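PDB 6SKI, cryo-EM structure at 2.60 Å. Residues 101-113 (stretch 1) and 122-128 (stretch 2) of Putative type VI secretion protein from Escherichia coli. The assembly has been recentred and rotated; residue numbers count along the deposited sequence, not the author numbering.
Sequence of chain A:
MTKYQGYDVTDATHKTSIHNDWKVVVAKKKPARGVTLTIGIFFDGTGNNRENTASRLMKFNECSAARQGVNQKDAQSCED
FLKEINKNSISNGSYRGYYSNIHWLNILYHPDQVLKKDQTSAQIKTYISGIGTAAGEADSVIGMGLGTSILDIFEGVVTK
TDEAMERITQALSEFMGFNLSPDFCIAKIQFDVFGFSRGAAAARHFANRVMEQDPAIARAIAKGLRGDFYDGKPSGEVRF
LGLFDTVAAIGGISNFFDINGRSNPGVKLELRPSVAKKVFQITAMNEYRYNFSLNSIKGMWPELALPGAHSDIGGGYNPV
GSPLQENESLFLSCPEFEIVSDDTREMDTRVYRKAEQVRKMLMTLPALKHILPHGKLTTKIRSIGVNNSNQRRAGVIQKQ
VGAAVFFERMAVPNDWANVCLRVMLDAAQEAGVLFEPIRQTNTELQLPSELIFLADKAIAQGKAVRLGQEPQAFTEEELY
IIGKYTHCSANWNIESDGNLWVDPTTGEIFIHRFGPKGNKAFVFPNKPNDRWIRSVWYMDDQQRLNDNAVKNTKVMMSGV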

ATOM      1  N   ASN A 101      -3.266   8.231   0.312  1.00 42.82           N
ATOM      2  CA  ASN A 101      -3.922   8.530   1.572  1.00 42.82           C
ATOM      3  C   ASN A 101      -3.147   7.988   2.759  1.00 42.82           C
ATOM      4  O   ASN A 101      -3.363   8.446   3.883  1.00 42.82           O
ATOM      5  CB  ASN A 101      -5.339   7.955   1.577  1.00 42.82           C
ATOM      6  CG  ASN A 101      -6.342   8.879   0.937  1.00 42.82           C
ATOM      7  OD1 ASN A 101      -6.062  10.052   0.709  1.00 42.82           O
ATOM      8  ND2 ASN A 101      -7.518   8.354   0.633  1.00 42.82           N
ATOM      9  N   ILE A 102      -2.237   7.043   2.526  1.00 42.53           N
ATOM     10  CA  ILE A 102      -1.348   6.588   3.587  1.00 42.53           C
ATOM     11  C   ILE A 102      -0.334   7.670   3.919  1.00 42.53           C
ATOM     12  O   ILE A 102       0.025   7.866   5.085  1.00 42.53           O
ATOM     13  CB  ILE A 102      -0.671   5.268   3.179  1.00 42.53           C
ATOM     14  CG1 ILE A 102      -1.725   4.183   2.976  1.00 42.53           C
ATOM     15  CG2 ILE A 102       0.339   4.838   4.219  1.00 42.53           C
ATOM     16  CD1 ILE A 102      -2.551   3.919   4.201  1.00 42.53           C
ATOM     17  N   HIS A 103       0.122   8.408   2.907  1.00 44.16           N
ATOM     18  CA  HIS A 103       0.979   9.562   3.149  1.00 44.16           C
ATOM     19  C   HIS A 103       0.288  10.582   4.044  1.00 44.16           C
ATOM     20  O   HIS A 103       0.876  11.089   5.004  1.00 44.16           O
ATOM     21  CB  HIS A 103       1.371  10.201   1.819  1.00 44.16           C
ATOM     22  CG  HIS A 103       2.220  11.422   1.963  1.00 44.16           C
ATOM     23  ND1 HIS A 103       1.693  12.695   1.980  1.00 44.16           N
ATOM     24  CD2 HIS A 103       3.561  11.570   2.079  1.00 44.16           C
ATOM     25  CE1 HIS A 103       2.670  13.572   2.116  1.00 44.16           C
ATOM     26  NE2 HIS A 103       3.813  12.916   2.175  1.00 44.16           N
ATOM     27  N   TRP A 104      -0.973  10.888   3.746  1.00 45.39           N
ATOM     28  CA  TRP A 104      -1.693  11.899   4.510  1.00 45.39           C
ATOM     29  C   TRP A 104      -2.036  11.398   5.904  1.00 45.39           C
ATOM     30  O   TRP A 104      -2.027  12.173   6.864  1.00 45.39           O
ATOM     31  CB  TRP A 104      -2.951  12.315   3.757  1.00 45.39           C
ATOM     32  CG  TRP A 104      -2.654  12.980   2.461  1.00 45.39           C
ATOM     33  CD1 TRP A 104      -3.062  12.582   1.229  1.00 45.39           C
ATOM     34  CD2 TRP A 104      -1.875  14.163   2.264  1.00 45.39           C
ATOM     35  NE1 TRP A 104      -2.586  13.439   0.272  1.00 45.39           N
ATOM     36  CE2 TRP A 104      -1.854  14.422   0.884  1.00 45.39           C
ATOM     37  CE3 TRP A 104      -1.195  15.030   3.122  1.00 45.39           C
ATOM     38  CZ2 TRP A 104      -1.182  15.509   0.340  1.00 45.39           C
ATOM     39  CZ3 TRP A 104      -0.529  16.106   2.582  1.00 45.39           C
ATOM     40  CH2 TRP A 104      -0.526  16.337   1.204  1.00 45.39           C
ATOM     41  N   LEU A 105      -2.353  10.111   6.033  1.00 42.96           N
ATOM     42  CA  LEU A 105      -2.580   9.543   7.356  1.00 42.96           C
ATOM     43  C   LEU A 105      -1.307   9.578   8.188  1.00 42.96           C
ATOM     44  O   LEU A 105      -1.357   9.826   9.397  1.00 42.96           O
ATOM     45  CB  LEU A 105      -3.094   8.113   7.228  1.00 42.96           C
ATOM     46  CG  LEU A 105      -4.572   7.932   6.900  1.00 42.96           C
ATOM     47  CD1 LEU A 105      -4.848   6.481   6.592  1.00 42.96           C
ATOM     48  CD2 LEU A 105      -5.456   8.417   8.023  1.00 42.96           C
ATOM     49  N   ASN A 106      -0.158   9.323   7.562  1.00 43.66           N
ATOM     50  CA  ASN A 106       1.117   9.432   8.260  1.00 43.66           C
ATOM     51  C   ASN A 106       1.373  10.865   8.705  1.00 43.66           C
ATOM     52  O   ASN A 106       1.778  11.112   9.845  1.00 43.66           O
ATOM     53  CB  ASN A 106       2.243   8.928   7.358  1.00 43.66           C
ATOM     54  CG  ASN A 106       3.551   8.765   8.092  1.00 43.66           C
ATOM     55  OD1 ASN A 106       3.740   7.815   8.846  1.00 43.66           O
ATOM     56  ND2 ASN A 106       4.469   9.694   7.870  1.00 43.66           N
ATOM     57  N   ILE A 107       1.142  11.828   7.810  1.00 44.09           N
ATOM     58  CA  ILE A 107       1.339  13.234   8.157  1.00 44.09           C
ATOM     59  C   ILE A 107       0.389  13.660   9.268  1.00 44.09           C
ATOM     60  O   ILE A 107       0.738  14.499  10.106  1.00 44.09           O
ATOM     61  CB  ILE A 107       1.173  14.118   6.903  1.00 44.09           C
ATOM     62  CG1 ILE A 107       2.247  13.798   5.862  1.00 44.09           C
ATOM     63  CG2 ILE A 107       1.213  15.588   7.268  1.00 44.09           C
ATOM     64  CD1 ILE A 107       3.608  13.508   6.444  1.00 44.09           C
ATOM     65  N   LEU A 108      -0.803  13.070   9.320  1.00 44.20           N
ATOM     66  CA  LEU A 108      -1.823  13.478  10.274  1.00 44.20           C
ATOM     67  C   LEU A 108      -1.843  12.632  11.534  1.00 44.20           C
ATOM     68  O   LEU A 108      -2.407  13.068  12.542  1.00 44.20           O
ATOM     69  CB  LEU A 108      -3.209  13.425   9.625  1.00 44.20           C
ATOM     70  CG  LEU A 108      -3.555  14.548   8.655  1.00 44.20           C
ATOM     71  CD1 LEU A 108      -4.879  14.258   7.984  1.00 44.20           C
ATOM     72  CD2 LEU A 108      -3.603  15.870   9.385  1.00 44.20           C
ATOM     73  N   TYR A 109      -1.266  11.437  11.493  1.00 43.55           N
ATOM     74  CA  TYR A 109      -1.101  10.632  12.694  1.00 43.55           C
ATOM     75  C   TYR A 109      -0.356  11.441  13.740  1.00 43.55           C
ATOM     76  O   TYR A 109       0.762  11.903  13.493  1.00 43.55           O
ATOM     77  CB  TYR A 109      -0.333   9.360  12.357  1.00 43.55           C
ATOM     78  CG  TYR A 109      -0.374   8.286  13.413  1.00 43.55           C
ATOM     79  CD1 TYR A 109      -1.456   7.432  13.517  1.00 43.55           C
ATOM     80  CD2 TYR A 109       0.679   8.115  14.294  1.00 43.55           C
ATOM     81  CE1 TYR A 109      -1.485   6.444  14.469  1.00 43.55           C
ATOM     82  CE2 TYR A 109       0.655   7.131  15.249  1.00 43.55           C
ATOM     83  CZ  TYR A 109      -0.430   6.300  15.333  1.00 43.55           C
ATOM     84  OH  TYR A 109      -0.463   5.314  16.287  1.00 43.55           O
ATOM     85  N   HIS A 110      -0.979  11.631  14.892  1.00 46.15           N
ATOM     86  CA  HIS A 110      -0.378  12.460  15.921  1.00 46.15           C
ATOM     87  C   HIS A 110       0.899  11.808  16.438  1.00 46.15           C
ATOM     88  O   HIS A 110       0.847  10.688  16.962  1.00 46.15           O
ATOM     89  CB  HIS A 110      -1.358  12.678  17.069  1.00 46.15           C
ATOM     90  CG  HIS A 110      -0.819  13.548  18.158  1.00 46.15           C
ATOM     91  ND1 HIS A 110      -0.650  13.103  19.450  1.00 46.15           N
ATOM     92  CD2 HIS A 110      -0.399  14.834  18.145  1.00 46.15           C
ATOM     93  CE1 HIS A 110      -0.154  14.079  20.188  1.00 46.15           C
ATOM     94  NE2 HIS A 110       0.008  15.141  19.420  1.00 46.15           N
ATOM     95  N   PRO A 111       2.052  12.459  16.307  1.00 47.08           N
ATOM     96  CA  PRO A 111       3.281  11.891  16.865  1.00 47.08           C
ATOM     97  C   PRO A 111       3.575  12.402  18.266  1.00 47.08           C
ATOM     98  O   PRO A 111       3.369  13.582  18.563  1.00 47.08           O
ATOM     99  CB  PRO A 111       4.338  12.348  15.861  1.00 47.08           C
ATOM    100  CG  PRO A 111       3.857  13.714  15.474  1.00 47.08           C
ATOM    101  CD  PRO A 111       2.335  13.681  15.536  1.00 47.08           C
ATOM    102  N   ASP A 112       4.051  11.523  19.137  1.00 51.32           N
ATOM    103  CA  ASP A 112       4.530  11.915  20.454  1.00 51.32           C
ATOM    104  C   ASP A 112       6.047  11.816  20.467  1.00 51.32           C
ATOM    105  O   ASP A 112       6.608  10.793  20.065  1.00 51.32           O
ATOM    106  CB  ASP A 112       3.924  11.033  21.544  1.00 51.32           C
ATOM    107  CG  ASP A 112       2.545  11.497  21.960  1.00 51.32           C
ATOM    108  OD1 ASP A 112       2.441  12.572  22.584  1.00 51.32           O
ATOM    109  OD2 ASP A 112       1.561  10.792  21.656  1.00 51.32           O
ATOM    110  N   GLN A 113       6.710  12.884  20.912  1.00 57.31           N
ATOM    111  CA  GLN A 113       8.169  12.907  20.959  1.00 57.31           C
ATOM    112  C   GLN A 113       8.665  12.941  22.399  1.00 57.31           C
ATOM    113  O   GLN A 113       9.384  12.032  22.812  1.00 57.31           O
ATOM    114  CB  GLN A 113       8.694  14.097  20.156  1.00 57.31           C
ATOM    115  CG  GLN A 113       8.792  13.839  18.669  1.00 57.31           C
ATOM    116  CD  GLN A 113       9.467  14.970  17.931  1.00 57.31           C
ATOM    117  OE1 GLN A 113       9.479  16.107  18.397  1.00 57.31           O
ATOM    118  NE2 GLN A 113      10.035  14.665  16.773  1.00 57.31           N
ATOM    119  N   ALA A 122       0.985   7.302  24.413  1.00 47.53           N
ATOM    120  CA  ALA A 122       1.823   7.982  23.442  1.00 47.53           C
ATOM    121  C   ALA A 122       1.657   7.315  22.088  1.00 47.53           C
ATOM    122  O   ALA A 122       1.263   6.153  21.989  1.00 47.53           O
ATOM    123  CB  ALA A 122       3.296   7.968  23.856  1.00 47.53           C
ATOM    124  N   GLN A 123       1.961   8.073  21.040  1.00 44.94           N
ATOM    125  CA  GLN A 123       1.875   7.584  19.674  1.00 44.94           C
ATOM    126  C   GLN A 123       3.154   7.921  18.932  1.00 44.94           C
ATOM    127  O   GLN A 123       3.639   9.053  19.003  1.00 44.94           O
ATOM    128  CB  GLN A 123       0.680   8.186  18.941  1.00 44.94           C
ATOM    129  CG  GLN A 123      -0.601   7.414  19.102  1.00 44.94           C
ATOM    130  CD  GLN A 123      -1.735   8.036  18.335  1.00 44.94           C
ATOM    131  OE1 GLN A 123      -1.543   9.005  17.604  1.00 44.94           O
ATOM    132  NE2 GLN A 123      -2.926   7.480  18.488  1.00 44.94           N
ATOM    133  N   ILE A 124       3.693   6.937  18.224  1.00 43.99           N
ATOM    134  CA  ILE A 124       4.792   7.130  17.296  1.00 43.99           C
ATOM    135  C   ILE A 124       4.379   6.479  15.987  1.00 43.99           C
ATOM    136  O   ILE A 124       3.510   5.606  15.951  1.00 43.99           O
ATOM    137  CB  ILE A 124       6.119   6.544  17.816  1.00 43.99           C
ATOM    138  CG1 ILE A 124       6.048   5.021  17.872  1.00 43.99           C
ATOM    139  CG2 ILE A 124       6.448   7.103  19.184  1.00 43.99           C
ATOM    140  CD1 ILE A 124       7.316   4.377  18.346  1.00 43.99           C
ATOM    141  N   LYS A 125       4.997   6.920  14.898  1.00 42.19           N
ATOM    142  CA  LYS A 125       4.526   6.524  13.583  1.00 42.19           C
ATOM    143  C   LYS A 125       5.687   6.092  12.707  1.00 42.19           C
ATOM    144  O   LYS A 125       6.835   6.488  12.914  1.00 42.19           O
ATOM    145  CB  LYS A 125       3.727   7.645  12.907  1.00 42.19           C
ATOM    146  CG  LYS A 125       4.446   8.959  12.737  1.00 42.19           C
ATOM    147  CD  LYS A 125       3.432  10.053  12.475  1.00 42.19           C
ATOM    148  CE  LYS A 125       4.077  11.323  11.983  1.00 42.19           C
ATOM    149  NZ  LYS A 125       3.150  12.472  12.154  1.00 42.19           N
ATOM    150  N   THR A 126       5.359   5.258  11.729  1.00 45.08           N
ATOM    151  CA  THR A 126       6.327   4.631  10.851  1.00 45.08           C
ATOM    152  C   THR A 126       5.754   4.581   9.446  1.00 45.08           C
ATOM    153  O   THR A 126       4.564   4.324   9.260  1.00 45.08           O
ATOM    154  CB  THR A 126       6.653   3.216  11.325  1.00 45.08           C
ATOM    155  OG1 THR A 126       6.928   3.226  12.731  1.00 45.08           O
ATOM    156  CG2 THR A 126       7.834   2.696  10.599  1.00 45.08           C
ATOM    157  N   TYR A 127       6.605   4.821   8.455  1.00 44.91           N
ATOM    158  CA  TYR A 127       6.187   4.840   7.060  1.00 44.91           C
ATOM    159  C   TYR A 127       6.998   3.820   6.279  1.00 44.91           C
ATOM    160  O   TYR A 127       8.231   3.888   6.253  1.00 44.91           O
ATOM    161  CB  TYR A 127       6.351   6.232   6.454  1.00 44.91           C
ATOM    162  CG  TYR A 127       5.911   6.314   5.015  1.00 44.91           C
ATOM    163  CD1 TYR A 127       4.579   6.515   4.688  1.00 44.91           C
ATOM    164  CD2 TYR A 127       6.826   6.194   3.982  1.00 44.91           C
ATOM    165  CE1 TYR A 127       4.173   6.590   3.375  1.00 44.91           C
ATOM    166  CE2 TYR A 127       6.429   6.264   2.669  1.00 44.91           C
ATOM    167  CZ  TYR A 127       5.103   6.464   2.370  1.00 44.91           C
ATOM    168  OH  TYR A 127       4.708   6.538   1.056  1.00 44.91           O
ATOM    169  N   ILE A 128       6.306   2.882   5.644  1.00 45.18           N
ATOM    170  CA  ILE A 128       6.917   1.903   4.755  1.00 45.18           C
ATOM    171  C   ILE A 128       6.421   2.175   3.344  1.00 45.18           C
ATOM    172  O   ILE A 128       5.221   2.370   3.127  1.00 45.18           O
ATOM    173  CB  ILE A 128       6.590   0.462   5.194  1.00 45.18           C
ATOM    174  CG1 ILE A 128       7.041   0.229   6.636  1.00 45.18           C
ATOM    175  CG2 ILE A 128       7.262  -0.537   4.285  1.00 45.18           C
ATOM    176  CD1 ILE A 128       5.926   0.324   7.647  1.00 45.18           C
TER

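The firmest polar link in this contact is a pair of hydrogen bonds between Asp112 and Gln123. The amide N of Asp112 donates to the carbonyl O of Gln123 at 2.5 Å, a short distance with an N-H...O angle of 153°, and the amide N of Gln123 donates to OD2 of Asp112 at 2.8 Å with an angle of 141°. A single aspartate thus engages both backbone polar groups of one strand residue, one through its main chain and the other through its side chain. The short acid suits this place: its CA-to-CB bond points toward the strand, and with chi1 in the m well one carboxylate oxygen meets the amide while OD1 is hydrogen-bonded elsewhere in the structure. Just before it, Pro111 has no amide hydrogen to offer, but its CA lies 3.6 Å from the same O of Gln123 in a CA-H...O contact.

The second polar centre is the ammonium group of Lys125. Its long side chain, in the p well at chi1 and t from chi2 to chi4, reaches the end of the helix. There NZ of Lys125 donates to O of Tyr109 at 2.8 Å and, more weakly, to O of Asn106 at 3.0 Å. Tyr109 is the first residue to leave helical phi/psi, and the chain has no further helical turn to use these carbonyls; a flexible lysine, ending in a group with three hydrogens, is well suited to collect them.

Around these bonds the packing centres on Tyr109. Its ring is held against the strand, with CD2 of Tyr109 lying 3.4 Å from CB of Lys125 and CE2 of Tyr109 3.3 Å from O of Ile124. The side chain of Gln123 extends over one face of the ring, and CG of Gln123 is 3.5 Å from OH of Tyr109, which is hydrogen-bonded elsewhere in the structure. An aromatic residue here offers a broad surface to the strand while its hydroxyl keeps a polar partner.

Farther out, the helix and strand run nearly antiparallel, at 156°, with their axes 8.9 Å apart at closest approach. Side chains must bridge that gap. The compact Asn106 points toward the strand, its OD1 3.9 Å from CB of Tyr127, and fits where the CA atoms of Asn106 and Tyr127 are 6.9 Å apart. Tyr127 points back, and its long aromatic side chain, chi1 t, spans to the preceding helical turn. There CE1 of Tyr127 lies 4.3 Å from CG2 of Ile102, whose aliphatic side chain gives it an apolar surface, and 4.4 Å from CA of His103. The strand's alternation sorts the rest: Gln123, Lys125 and Tyr127 point toward stretch 1, whereas Ile124, Thr126 and Ile128 point away.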